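PDB 3TMA: tRNA (guanine(6)-N2)-methyltransferase from Thermus thermophilus, which catalyses transfer of a methyl group from S-adenosyl-L-methionine to N2 of the guanosine at position 6 of tRNA(Phe). Local coordinates for residues Ala47-Asp50 and Arg55-Ile58; Val77-Arg82 and Asp157-Glu162; Glu95-Ala100 and Ala163-Gln168. All coordinates share one frame; numbering follows the deposited sequence.

Following the chain from the N terminus, contact 1 comes first. It closes a short beta hairpin, 47-50 with 55-58, at one edge of the seven-stranded sheet in the N-terminal half of the protein. Strand 76-84 follows and opens contact 2. Helix 90-99 then opens contact 3 before contact 2 has closed. The chain returns through strand 152-159 and a tight turn into strand 162-168, closing contact 2 and then contact 3. These two contacts therefore cross, whereas contact 1 precedes both. A salt bridge from Glu48 to Arg82 joins contacts 1 and 2. Contact 3 ties a helix of the THUMP region onto the same sheet.

Contact 1. Residues Ala47-Asp50 and Arg55-Ile58; sequences AEVD and RVRI
Glu48 and Arg57 form an antiparallel hydrogen-bonded pair in a beta hairpin. Two backbone bonds join them, Glu48 N to Arg57 O and Arg57 N to Glu48 O, each 2.8 Å. The strand directions differ by 165°. Strand 48-50 is the outermost on this side of the sheet, and 55-59 is bonded on its other side to strand 21-25. Val49 lies across from Val56 as a non-hydrogen-bonded pair. Their side chains run side by side, with the CG2 atoms of Val49 and Val56 4.2 Å apart. Helix 31-41 covers this face through Leu35 and Leu38.

The other face carries a salt-bridge network of Glu48, Asp50, Arg55 and Arg57. The chain of Arg57 bends at chi3, which sets its guanidinium between the two carboxylates. It meets Glu48 side-on: OE1 of Glu48 is 3.0 Å from NE and 2.9 Å from NH2 of Arg57. The two flat groups are turned 80° against each other. The same OE1 also pairs with Arg82, its strongest partner. Arg57 meets Asp50 end-on, with NH2 3.1 Å from Asp50 OD1 and NH1 2.9 Å from Asp50 OD2. These planes are 40° apart. Gripped by both acids, the guanidinium should have little freedom to turn. Glu23 adds a further acid at Arg57 NH1, and Glu119 pairs with Arg55 NH1. Asp50 OD2 is shared: besides Arg57 NH1 from above the carboxylate plane, it accepts Arg55 NE at 2.8 Å through its anti lone pair.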
ATOM      1  N   ALA A  47      -6.827  -5.694 -18.155  1.00 36.84           N
ATOM      2  CA  ALA A  47      -6.502  -4.891 -16.960  1.00 34.66           C
ATOM      3  C   ALA A  47      -6.338  -3.408 -17.310  1.00 34.45           C
ATOM      4  O   ALA A  47      -5.847  -3.070 -18.413  1.00 33.08           O
ATOM      5  CB  ALA A  47      -5.264  -5.427 -16.259  1.00 34.54           C
ATOM      6  N   GLU A  48      -6.757  -2.523 -16.392  1.00 31.77           N
ATOM      7  CA  GLU A  48      -6.618  -1.079 -16.589  1.00 34.54           C
ATOM      8  C   GLU A  48      -5.887  -0.448 -15.398  1.00 33.53           C
ATOM      9  O   GLU A  48      -6.124  -0.842 -14.249  1.00 31.77           O
ATOM     10  CB  GLU A  48      -7.987  -0.429 -16.738  1.00 33.75           C
ATOM     11  CG  GLU A  48      -8.788  -0.918 -17.987  1.00 41.36           C
ATOM     12  CD  GLU A  48     -10.135  -0.183 -18.140  1.00 49.74           C
ATOM     13  OE1 GLU A  48     -10.651   0.368 -17.138  1.00 44.56           O
ATOM     14  OE2 GLU A  48     -10.682  -0.176 -19.262  1.00 56.43           O
ATOM     15  N   VAL A  49      -4.985   0.492 -15.689  1.00 33.97           N
ATOM     16  CA  VAL A  49      -4.148   1.184 -14.670  1.00 33.25           C
ATOM     17  C   VAL A  49      -4.428   2.678 -14.788  1.00 34.73           C
ATOM     18  O   VAL A  49      -4.474   3.230 -15.892  1.00 35.84           O
ATOM     19  CB  VAL A  49      -2.628   0.930 -14.943  1.00 36.50           C
ATOM     20  CG1 VAL A  49      -1.738   1.851 -14.088  1.00 35.67           C
ATOM     21  CG2 VAL A  49      -2.284  -0.546 -14.675  1.00 35.44           C
ATOM     22  N   ASP A  50      -4.695   3.338 -13.673  1.00 32.64           N
ATOM     23  CA  ASP A  50      -4.802   4.803 -13.705  1.00 35.12           C
ATOM     24  C   ASP A  50      -3.496   5.402 -13.184  1.00 34.62           C
ATOM     25  O   ASP A  50      -3.247   5.424 -11.974  1.00 31.85           O
ATOM     26  CB  ASP A  50      -6.003   5.281 -12.843  1.00 35.05           C
ATOM     27  CG  ASP A  50      -7.363   4.845 -13.407  1.00 39.46           C
ATOM     28  OD1 ASP A  50      -7.458   4.506 -14.627  1.00 41.39           O
ATOM     29  OD2 ASP A  50      -8.355   4.872 -12.634  1.00 39.12           O
ATOM     30  N   ARG A  55      -4.633   3.294  -8.734  1.00 24.73           N
ATOM     31  CA  ARG A  55      -5.808   2.399  -8.940  1.00 27.05           C
ATOM     32  C   ARG A  55      -5.483   1.420 -10.047  1.00 26.03           C
ATOM     33  O   ARG A  55      -4.946   1.829 -11.069  1.00 27.04           O
ATOM     34  CB  ARG A  55      -7.071   3.170  -9.393  1.00 27.17           C
ATOM     35  CG  ARG A  55      -7.644   4.113  -8.349  1.00 33.74           C
ATOM     36  CD  ARG A  55      -8.929   4.782  -8.829  1.00 37.37           C
ATOM     37  NE  ARG A  55      -8.768   5.654 -10.006  1.00 36.50           N
ATOM     38  CZ  ARG A  55      -8.931   6.975  -9.970  1.00 36.85           C
ATOM     39  NH1 ARG A  55      -9.187   7.560  -8.814  1.00 34.75           N
ATOM     40  NH2 ARG A  55      -8.820   7.712 -11.072  1.00 36.36           N
ATOM     41  N   VAL A  56      -5.852   0.154  -9.860  1.00 25.03           N
ATOM     42  CA  VAL A  56      -5.872  -0.824 -10.963  1.00 24.65           C
ATOM     43  C   VAL A  56      -7.236  -1.500 -11.011  1.00 24.43           C
ATOM     44  O   VAL A  56      -7.782  -1.870  -9.943  1.00 22.54           O
ATOM     45  CB  VAL A  56      -4.800  -1.896 -10.726  1.00 24.15           C
ATOM     46  CG1 VAL A  56      -4.851  -2.972 -11.878  1.00 24.40           C
ATOM     47  CG2 VAL A  56      -3.376  -1.169 -10.715  1.00 28.44           C
ATOM     48  N   ARG A  57      -7.741  -1.756 -12.221  1.00 25.46           N
ATOM     49  CA  ARG A  57      -9.044  -2.481 -12.364  1.00 28.17           C
ATOM     50  C   ARG A  57      -8.813  -3.705 -13.222  1.00 29.91           C
ATOM     51  O   ARG A  57      -8.088  -3.616 -14.223  1.00 30.58           O
ATOM     52  CB  ARG A  57     -10.084  -1.630 -13.113  1.00 27.81           C
ATOM     53  CG  ARG A  57     -10.682  -0.524 -12.307  1.00 29.08           C
ATOM     54  CD  ARG A  57     -11.739   0.270 -13.138  1.00 31.32           C
ATOM     55  NE  ARG A  57     -11.152   0.950 -14.287  1.00 31.43           N
ATOM     56  CZ  ARG A  57     -10.314   1.998 -14.207  1.00 40.50           C
ATOM     57  NH1 ARG A  57      -9.998   2.539 -13.030  1.00 38.68           N
ATOM     58  NH2 ARG A  57      -9.764   2.502 -15.310  1.00 38.95           N
ATOM     59  N   ILE A  58      -9.472  -4.807 -12.857  1.00 26.40           N
ATOM     60  CA  ILE A  58      -9.456  -6.083 -13.600  1.00 29.44           C
ATOM     61  C   ILE A  58     -10.948  -6.404 -13.879  1.00 28.55           C
ATOM     62  O   ILE A  58     -11.746  -6.413 -12.920  1.00 26.93           O
ATOM     63  CB  ILE A  58      -8.928  -7.251 -12.653  1.00 29.98           C
ATOM     64  CG1 ILE A  58      -7.571  -6.881 -12.053  1.00 35.06           C
ATOM     65  CG2 ILE A  58      -8.812  -8.591 -13.378  1.00 33.41           C
ATOM     66  CD1 ILE A  58      -6.558  -6.607 -13.076  1.00 33.23           C
TER

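Contact 2. Residues Val77-Arg82 and Asp157-Glu162; sequences VLFRAR and DVRGEE
Arg82 and Glu162 meet in a salt bridge at the partly exposed end of this contact. From CB, the Arg82 chain leaves with CG anti to the backbone N (chi1 166°) and stays extended as far as NE, which carries the guanidinium over to the glutamate. CG and CD of Arg82 each pass 4.0 Å from Glu162 OE2. NE of Arg82 makes the main bond to Glu162, 3.0 Å to OE2. It comes from the syn side but 33° out of the carboxylate plane. Next along, CZ of Arg82 lies 3.6 Å from Glu162 OE2. NH1 adds only a weak bond to that same oxygen. NH2 makes the stronger salt bridge of this arginine, to Glu48, and the guanidinium makes a cation-pi contact with Trp21.

Deeper in, the Phe79 ring approaches Asp157 and Arg159 obliquely. Its CZ is 4.0 Å from Asp157 CG, and its CE2 is 4.2 Å from Arg159 NH2. That nitrogen is bound to Asp157 OD2 at 2.6 Å, and it also pairs with Glu23.

A type II' beta turn from Arg159 to Glu162 links strands 152-159 and 162-168 in this THUMP region. Gly160 takes the positive-phi position in it. Strand 162-168, which begins at Glu162, lies between 76-84 and 152-159 in the sheet. Phe79 therefore reaches Asp157 and Arg159 across the middle strand, while Arg82 and Glu162 stand on neighbouring strands. Phe164 of that middle strand touches both the Phe79 ring and the Arg159 guanidinium.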
ATOM      1  N   VAL A  77     -12.942  -2.518  -4.235  1.00 23.28           N
ATOM      2  CA  VAL A  77     -14.354  -2.221  -4.620  1.00 25.02           C
ATOM      3  C   VAL A  77     -14.764  -3.129  -5.771  1.00 23.89           C
ATOM      4  O   VAL A  77     -14.048  -3.240  -6.738  1.00 26.21           O
ATOM      5  CB  VAL A  77     -14.465  -0.728  -5.085  1.00 24.80           C
ATOM      6  CG1 VAL A  77     -15.896  -0.334  -5.406  1.00 23.07           C
ATOM      7  CG2 VAL A  77     -13.951   0.175  -3.932  1.00 28.72           C
ATOM      8  N   LEU A  78     -15.938  -3.733  -5.702  1.00 24.03           N
ATOM      9  CA  LEU A  78     -16.506  -4.406  -6.871  1.00 25.73           C
ATOM     10  C   LEU A  78     -17.455  -3.455  -7.563  1.00 26.43           C
ATOM     11  O   LEU A  78     -18.456  -3.056  -6.952  1.00 28.20           O
ATOM     12  CB  LEU A  78     -17.247  -5.675  -6.448  1.00 25.80           C
ATOM     13  CG  LEU A  78     -18.082  -6.420  -7.507  1.00 32.32           C
ATOM     14  CD1 LEU A  78     -17.174  -6.971  -8.550  1.00 32.06           C
ATOM     15  CD2 LEU A  78     -18.863  -7.549  -6.798  1.00 38.44           C
ATOM     16  N   PHE A  79     -17.106  -3.020  -8.778  1.00 24.25           N
ATOM     17  CA  PHE A  79     -17.976  -2.148  -9.552  1.00 25.46           C
ATOM     18  C   PHE A  79     -18.822  -3.063 -10.401  1.00 27.24           C
ATOM     19  O   PHE A  79     -18.267  -3.862 -11.159  1.00 28.92           O
ATOM     20  CB  PHE A  79     -17.172  -1.157 -10.406  1.00 24.06           C
ATOM     21  CG  PHE A  79     -16.620  -0.008  -9.614  1.00 27.55           C
ATOM     22  CD1 PHE A  79     -17.474   0.782  -8.805  1.00 22.96           C
ATOM     23  CD2 PHE A  79     -15.249   0.286  -9.653  1.00 28.21           C
ATOM     24  CE1 PHE A  79     -16.947   1.858  -8.044  1.00 25.38           C
ATOM     25  CE2 PHE A  79     -14.720   1.388  -8.919  1.00 29.29           C
ATOM     26  CZ  PHE A  79     -15.581   2.186  -8.143  1.00 23.71           C
ATOM     27  N   ARG A  80     -20.142  -3.041 -10.166  1.00 27.52           N
ATOM     28  CA  ARG A  80     -21.093  -3.817 -10.941  1.00 30.46           C
ATOM     29  C   ARG A  80     -21.612  -3.127 -12.181  1.00 32.75           C
ATOM     30  O   ARG A  80     -22.194  -3.766 -13.044  1.00 33.69           O
ATOM     31  CB  ARG A  80     -22.274  -4.339 -10.088  1.00 29.62           C
ATOM     32  CG  ARG A  80     -21.863  -5.424  -9.033  1.00 28.96           C
ATOM     33  CD  ARG A  80     -23.141  -6.148  -8.448  1.00 32.89           C
ATOM     34  NE  ARG A  80     -22.770  -7.227  -7.527  1.00 34.53           N
ATOM     35  CZ  ARG A  80     -22.730  -7.104  -6.205  1.00 37.64           C
ATOM     36  NH1 ARG A  80     -23.115  -5.970  -5.616  1.00 34.07           N
ATOM     37  NH2 ARG A  80     -22.354  -8.151  -5.459  1.00 40.96           N
ATOM     38  N   ALA A  81     -21.407  -1.831 -12.308  1.00 33.11           N
ATOM     39  CA  ALA A  81     -21.786  -1.155 -13.565  1.00 35.81           C
ATOM     40  C   ALA A  81     -20.756  -0.099 -13.868  1.00 35.45           C
ATOM     41  O   ALA A  81     -20.236   0.572 -12.956  1.00 33.45           O
ATOM     42  CB  ALA A  81     -23.127  -0.474 -13.444  1.00 37.15           C
ATOM     43  N   ARG A  82     -20.518   0.096 -15.151  1.00 36.28           N
ATOM     44  CA  ARG A  82     -19.777   1.267 -15.598  1.00 39.53           C
ATOM     45  C   ARG A  82     -20.556   1.840 -16.756  1.00 41.99           C
ATOM     46  O   ARG A  82     -20.973   1.107 -17.651  1.00 42.93           O
ATOM     47  CB  ARG A  82     -18.391   0.792 -16.030  1.00 38.83           C
ATOM     48  CG  ARG A  82     -17.534   1.716 -16.812  1.00 43.87           C
ATOM     49  CD  ARG A  82     -16.204   0.919 -17.063  1.00 51.74           C
ATOM     50  NE  ARG A  82     -15.106   1.714 -17.614  1.00 52.54           N
ATOM     51  CZ  ARG A  82     -13.819   1.360 -17.565  1.00 49.13           C
ATOM     52  NH1 ARG A  82     -12.919   2.184 -18.065  1.00 50.20           N
ATOM     53  NH2 ARG A  82     -13.431   0.206 -16.998  1.00 44.64           N
ATOM     54  N   ASP A 157     -18.386   6.338  -8.234  1.00 37.40           N
ATOM     55  CA  ASP A 157     -17.264   7.219  -8.594  1.00 41.66           C
ATOM     56  C   ASP A 157     -17.548   7.749  -9.984  1.00 43.50           C
ATOM     57  O   ASP A 157     -17.759   6.951 -10.927  1.00 40.25           O
ATOM     58  CB  ASP A 157     -15.929   6.469  -8.630  1.00 41.78           C
ATOM     59  CG  ASP A 157     -15.392   6.102  -7.232  1.00 50.89           C
ATOM     60  OD1 ASP A 157     -16.180   5.898  -6.280  1.00 58.62           O
ATOM     61  OD2 ASP A 157     -14.159   5.989  -7.099  1.00 58.80           O
ATOM     62  N   VAL A 158     -17.512   9.071 -10.124  1.00 43.70           N
ATOM     63  CA  VAL A 158     -17.702   9.694 -11.415  1.00 47.37           C
ATOM     64  C   VAL A 158     -16.357  10.242 -11.888  1.00 51.35           C
ATOM     65  O   VAL A 158     -15.700  11.019 -11.179  1.00 51.37           O
ATOM     66  CB  VAL A 158     -18.764  10.828 -11.359  1.00 50.38           C
ATOM     67  CG1 VAL A 158     -18.990  11.416 -12.770  1.00 53.41           C
ATOM     68  CG2 VAL A 158     -20.098  10.302 -10.794  1.00 47.65           C
ATOM     69  N   ARG A 159     -15.900   9.767 -13.040  1.00 52.35           N
ATOM     70  CA  ARG A 159     -14.569  10.140 -13.520  1.00 55.98           C
ATOM     71  C   ARG A 159     -14.688  10.609 -14.948  1.00 58.50           C
ATOM     72  O   ARG A 159     -14.922   9.815 -15.861  1.00 58.07           O
ATOM     73  CB  ARG A 159     -13.590   8.973 -13.401  1.00 54.13           C
ATOM     74  CG  ARG A 159     -13.803   8.084 -12.154  1.00 53.25           C
ATOM     75  CD  ARG A 159     -12.526   7.429 -11.714  1.00 47.82           C
ATOM     76  NE  ARG A 159     -12.653   6.765 -10.407  1.00 42.72           N
ATOM     77  CZ  ARG A 159     -12.349   5.493 -10.157  1.00 42.92           C
ATOM     78  NH1 ARG A 159     -11.910   4.696 -11.137  1.00 45.10           N
ATOM     79  NH2 ARG A 159     -12.513   5.003  -8.924  1.00 39.98           N
ATOM     80  N   GLY A 160     -14.568  11.911 -15.139  1.00 62.22           N
ATOM     81  CA  GLY A 160     -14.826  12.499 -16.460  1.00 65.47           C
ATOM     82  C   GLY A 160     -16.244  12.184 -16.881  1.00 64.48           C
ATOM     83  O   GLY A 160     -17.189  12.493 -16.153  1.00 62.92           O
ATOM     84  N   GLU A 161     -16.391  11.541 -18.041  1.00 64.30           N
ATOM     85  CA  GLU A 161     -17.706  11.219 -18.572  1.00 63.41           C
ATOM     86  C   GLU A 161     -18.257   9.845 -18.135  1.00 59.17           C
ATOM     87  O   GLU A 161     -19.430   9.557 -18.380  1.00 59.44           O
ATOM     88  CB  GLU A 161     -17.723  11.302 -20.106  1.00 67.69           C
ATOM     89  CG  GLU A 161     -16.895  12.444 -20.726  1.00 73.58           C
ATOM     90  N   GLU A 162     -17.453   9.008 -17.484  1.00 54.64           N
ATOM     91  CA  GLU A 162     -17.971   7.697 -17.040  1.00 51.27           C
ATOM     92  C   GLU A 162     -18.281   7.610 -15.549  1.00 46.74           C
ATOM     93  O   GLU A 162     -17.637   8.273 -14.737  1.00 48.72           O
ATOM     94  CB  GLU A 162     -17.044   6.548 -17.438  1.00 52.03           C
ATOM     95  CG  GLU A 162     -15.596   6.877 -17.416  1.00 60.50           C
ATOM     96  CD  GLU A 162     -14.715   5.712 -17.843  0.50 60.79           C
ATOM     97  OE1 GLU A 162     -13.489   5.884 -17.772  0.50 61.65           O
ATOM     98  OE2 GLU A 162     -15.245   4.643 -18.244  0.50 58.48           O
TER

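Contact 3. Residues Glu95-Ala100 and Ala163-Gln168; sequences ERAALA and AFLGVQ
Leu165 supplies the largest share of the buried surface here, and Ala97 and Ala98 supply nearly all the rest. The leucine points from its strand toward helix 90-99, and its two methyl groups divide the work. CD2 of Leu165 lies against Ala98, 3.8 Å from the backbone N and 3.9 Å from CB. CD1 of Leu165 reaches the neighbouring residue, 4.2 Å from Ala97 CB. With CG anti to the carbonyl carbon (chi1 -66°), the branch is carried over beside its own backbone N, where both methyls can meet the helix. The small alanine side chains are consistent with the close approach of helix and strand, 6.9 Å between CA of Ala98 and CA of Leu165.

The arrangement is helix-on-sheet packing within the THUMP domain, with helix 90-99 lying on the sheet at strand 162-168. The side chains that meet are all apolar. Leu83 of the adjacent strand 76-84 touches both Leu165 and Ala97, and Leu101 from the loop after the helix also reaches Leu165. Ala98 packs in addition on Val133 of helix 126-141, so it is shared between the sheet and a second helix. Its carbonyl O accepts a hydrogen bond from Trp103 NE1.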
ATOM      1  N   GLU A  95     -29.223   7.264 -10.487  1.00 39.31           N
ATOM      2  CA  GLU A  95     -30.248   6.635  -9.646  1.00 40.41           C
ATOM      3  C   GLU A  95     -30.831   5.414 -10.367  1.00 40.95           C
ATOM      4  O   GLU A  95     -30.913   4.331  -9.776  1.00 39.64           O
ATOM      5  CB  GLU A  95     -31.355   7.651  -9.352  1.00 45.96           C
ATOM      6  CG  GLU A  95     -32.436   7.158  -8.426  1.00 52.08           C
ATOM      7  CD  GLU A  95     -33.744   7.957  -8.597  1.00 66.54           C
ATOM      8  OE1 GLU A  95     -33.660   9.155  -8.985  1.00 65.60           O
ATOM      9  OE2 GLU A  95     -34.848   7.364  -8.407  1.00 68.20           O
ATOM     10  N   ARG A  96     -31.164   5.571 -11.652  1.00 40.49           N
ATOM     11  CA  ARG A  96     -31.637   4.440 -12.465  1.00 43.75           C
ATOM     12  C   ARG A  96     -30.620   3.305 -12.619  1.00 42.10           C
ATOM     13  O   ARG A  96     -31.005   2.139 -12.544  1.00 41.78           O
ATOM     14  CB  ARG A  96     -32.128   4.889 -13.855  1.00 46.75           C
ATOM     15  CG  ARG A  96     -33.417   5.739 -13.797  1.00 53.89           C
ATOM     16  CD  ARG A  96     -33.821   6.311 -15.175  1.00 59.67           C
ATOM     17  NE  ARG A  96     -34.031   7.756 -15.062  1.00 66.76           N
ATOM     18  CZ  ARG A  96     -33.336   8.671 -15.729  1.00 66.87           C
ATOM     19  NH1 ARG A  96     -32.444   8.312 -16.656  1.00 65.98           N
ATOM     20  NH2 ARG A  96     -33.579   9.947 -15.508  1.00 70.16           N
ATOM     21  N   ALA A  97     -29.348   3.644 -12.857  1.00 38.06           N
ATOM     22  CA  ALA A  97     -28.285   2.647 -12.880  1.00 37.55           C
ATOM     23  C   ALA A  97     -28.187   1.886 -11.555  1.00 35.64           C
ATOM     24  O   ALA A  97     -28.027   0.664 -11.566  1.00 34.00           O
ATOM     25  CB  ALA A  97     -26.949   3.297 -13.172  1.00 37.28           C
ATOM     26  N   ALA A  98     -28.183   2.600 -10.424  1.00 33.40           N
ATOM     27  CA  ALA A  98     -28.110   1.919  -9.109  1.00 32.18           C
ATOM     28  C   ALA A  98     -29.280   0.952  -8.893  1.00 36.25           C
ATOM     29  O   ALA A  98     -29.087  -0.175  -8.382  1.00 36.69           O
ATOM     30  CB  ALA A  98     -28.084   2.943  -7.961  1.00 31.39           C
ATOM     31  N   LEU A  99     -30.494   1.412  -9.231  1.00 36.14           N
ATOM     32  CA  LEU A  99     -31.681   0.598  -9.062  1.00 38.84           C
ATOM     33  C   LEU A  99     -31.748  -0.601 -10.020  1.00 41.08           C
ATOM     34  O   LEU A  99     -32.447  -1.548  -9.722  1.00 42.02           O
ATOM     35  CB  LEU A  99     -32.969   1.422  -9.194  1.00 41.04           C
ATOM     36  CG  LEU A  99     -33.143   2.439  -8.080  1.00 42.26           C
ATOM     37  CD1 LEU A  99     -34.387   3.304  -8.371  1.00 43.32           C
ATOM     38  CD2 LEU A  99     -33.257   1.724  -6.703  1.00 45.68           C
ATOM     39  N   ALA A 100     -30.996  -0.588 -11.125  1.00 39.86           N
ATOM     40  CA  ALA A 100     -30.991  -1.744 -12.020  1.00 41.52           C
ATOM     41  C   ALA A 100     -29.989  -2.844 -11.582  1.00 40.26           C
ATOM     42  O   ALA A 100     -29.941  -3.919 -12.190  1.00 40.76           O
ATOM     43  CB  ALA A 100     -30.736  -1.303 -13.452  1.00 42.62           C
ATOM     44  N   ALA A 163     -19.176   6.709 -15.185  1.00 40.46           N
ATOM     45  CA  ALA A 163     -19.463   6.479 -13.787  1.00 40.26           C
ATOM     46  C   ALA A 163     -19.408   4.973 -13.481  1.00 38.90           C
ATOM     47  O   ALA A 163     -19.766   4.140 -14.327  1.00 39.60           O
ATOM     48  CB  ALA A 163     -20.822   7.075 -13.428  1.00 38.06           C
ATOM     49  N   PHE A 164     -18.990   4.665 -12.271  1.00 35.49           N
ATOM     50  CA  PHE A 164     -18.788   3.303 -11.769  1.00 35.68           C
ATOM     51  C   PHE A 164     -19.632   3.195 -10.517  1.00 33.74           C
ATOM     52  O   PHE A 164     -19.596   4.094  -9.685  1.00 34.55           O
ATOM     53  CB  PHE A 164     -17.315   3.108 -11.361  1.00 35.41           C
ATOM     54  CG  PHE A 164     -16.308   3.242 -12.507  1.00 40.79           C
ATOM     55  CD1 PHE A 164     -15.983   4.485 -13.032  1.00 47.68           C
ATOM     56  CD2 PHE A 164     -15.637   2.121 -12.991  1.00 42.43           C
ATOM     57  CE1 PHE A 164     -15.056   4.603 -14.076  1.00 48.56           C
ATOM     58  CE2 PHE A 164     -14.668   2.233 -13.997  1.00 44.03           C
ATOM     59  CZ  PHE A 164     -14.392   3.471 -14.541  1.00 50.56           C
ATOM     60  N   LEU A 165     -20.390   2.108 -10.372  1.00 33.84           N
ATOM     61  CA  LEU A 165     -21.248   1.900  -9.195  1.00 32.65           C
ATOM     62  C   LEU A 165     -21.030   0.503  -8.679  1.00 32.25           C
ATOM     63  O   LEU A 165     -20.999  -0.463  -9.479  1.00 31.82           O
ATOM     64  CB  LEU A 165     -22.745   2.032  -9.569  1.00 33.92           C
ATOM     65  CG  LEU A 165     -23.200   3.433 -10.010  1.00 38.66           C
ATOM     66  CD1 LEU A 165     -23.061   3.614 -11.520  1.00 41.97           C
ATOM     67  CD2 LEU A 165     -24.639   3.647  -9.595  1.00 45.60           C
ATOM     68  N   GLY A 166     -20.934   0.372  -7.355  1.00 31.17           N
ATOM     69  CA  GLY A 166     -20.738  -0.954  -6.737  1.00 32.17           C
ATOM     70  C   GLY A 166     -20.583  -0.865  -5.236  1.00 33.53           C
ATOM     71  O   GLY A 166     -21.127   0.031  -4.607  1.00 31.92           O
ATOM     72  N   VAL A 167     -19.848  -1.820  -4.662  1.00 32.52           N
ATOM     73  CA  VAL A 167     -19.814  -1.997  -3.219  1.00 33.14           C
ATOM     74  C   VAL A 167     -18.347  -2.186  -2.796  1.00 32.99           C
ATOM     75  O   VAL A 167     -17.559  -2.854  -3.483  1.00 28.72           O
ATOM     76  CB  VAL A 167     -20.748  -3.214  -2.786  1.00 37.36           C
ATOM     77  CG1 VAL A 167     -20.346  -4.488  -3.518  1.00 38.65           C
ATOM     78  CG2 VAL A 167     -20.708  -3.438  -1.298  1.00 40.06           C
ATOM     79  N   GLN A 168     -17.955  -1.469  -1.749  1.00 32.87           N
ATOM     80  CA  GLN A 168     -16.671  -1.696  -1.116  1.00 34.13           C
ATOM     81  C   GLN A 168     -16.594  -3.097  -0.491  1.00 34.67           C
ATOM     82  O   GLN A 168     -17.484  -3.500   0.239  1.00 35.84           O
ATOM     83  CB  GLN A 168     -16.420  -0.632  -0.055  1.00 35.30           C
ATOM     84  CG  GLN A 168     -14.964  -0.569   0.389  1.00 37.41           C
ATOM     85  CD  GLN A 168     -14.639   0.791   1.014  1.00 47.02           C
ATOM     86  OE1 GLN A 168     -14.833   1.833   0.392  1.00 48.31           O
ATOM     87  NE2 GLN A 168     -14.157   0.774   2.242  1.00 49.59           N
TER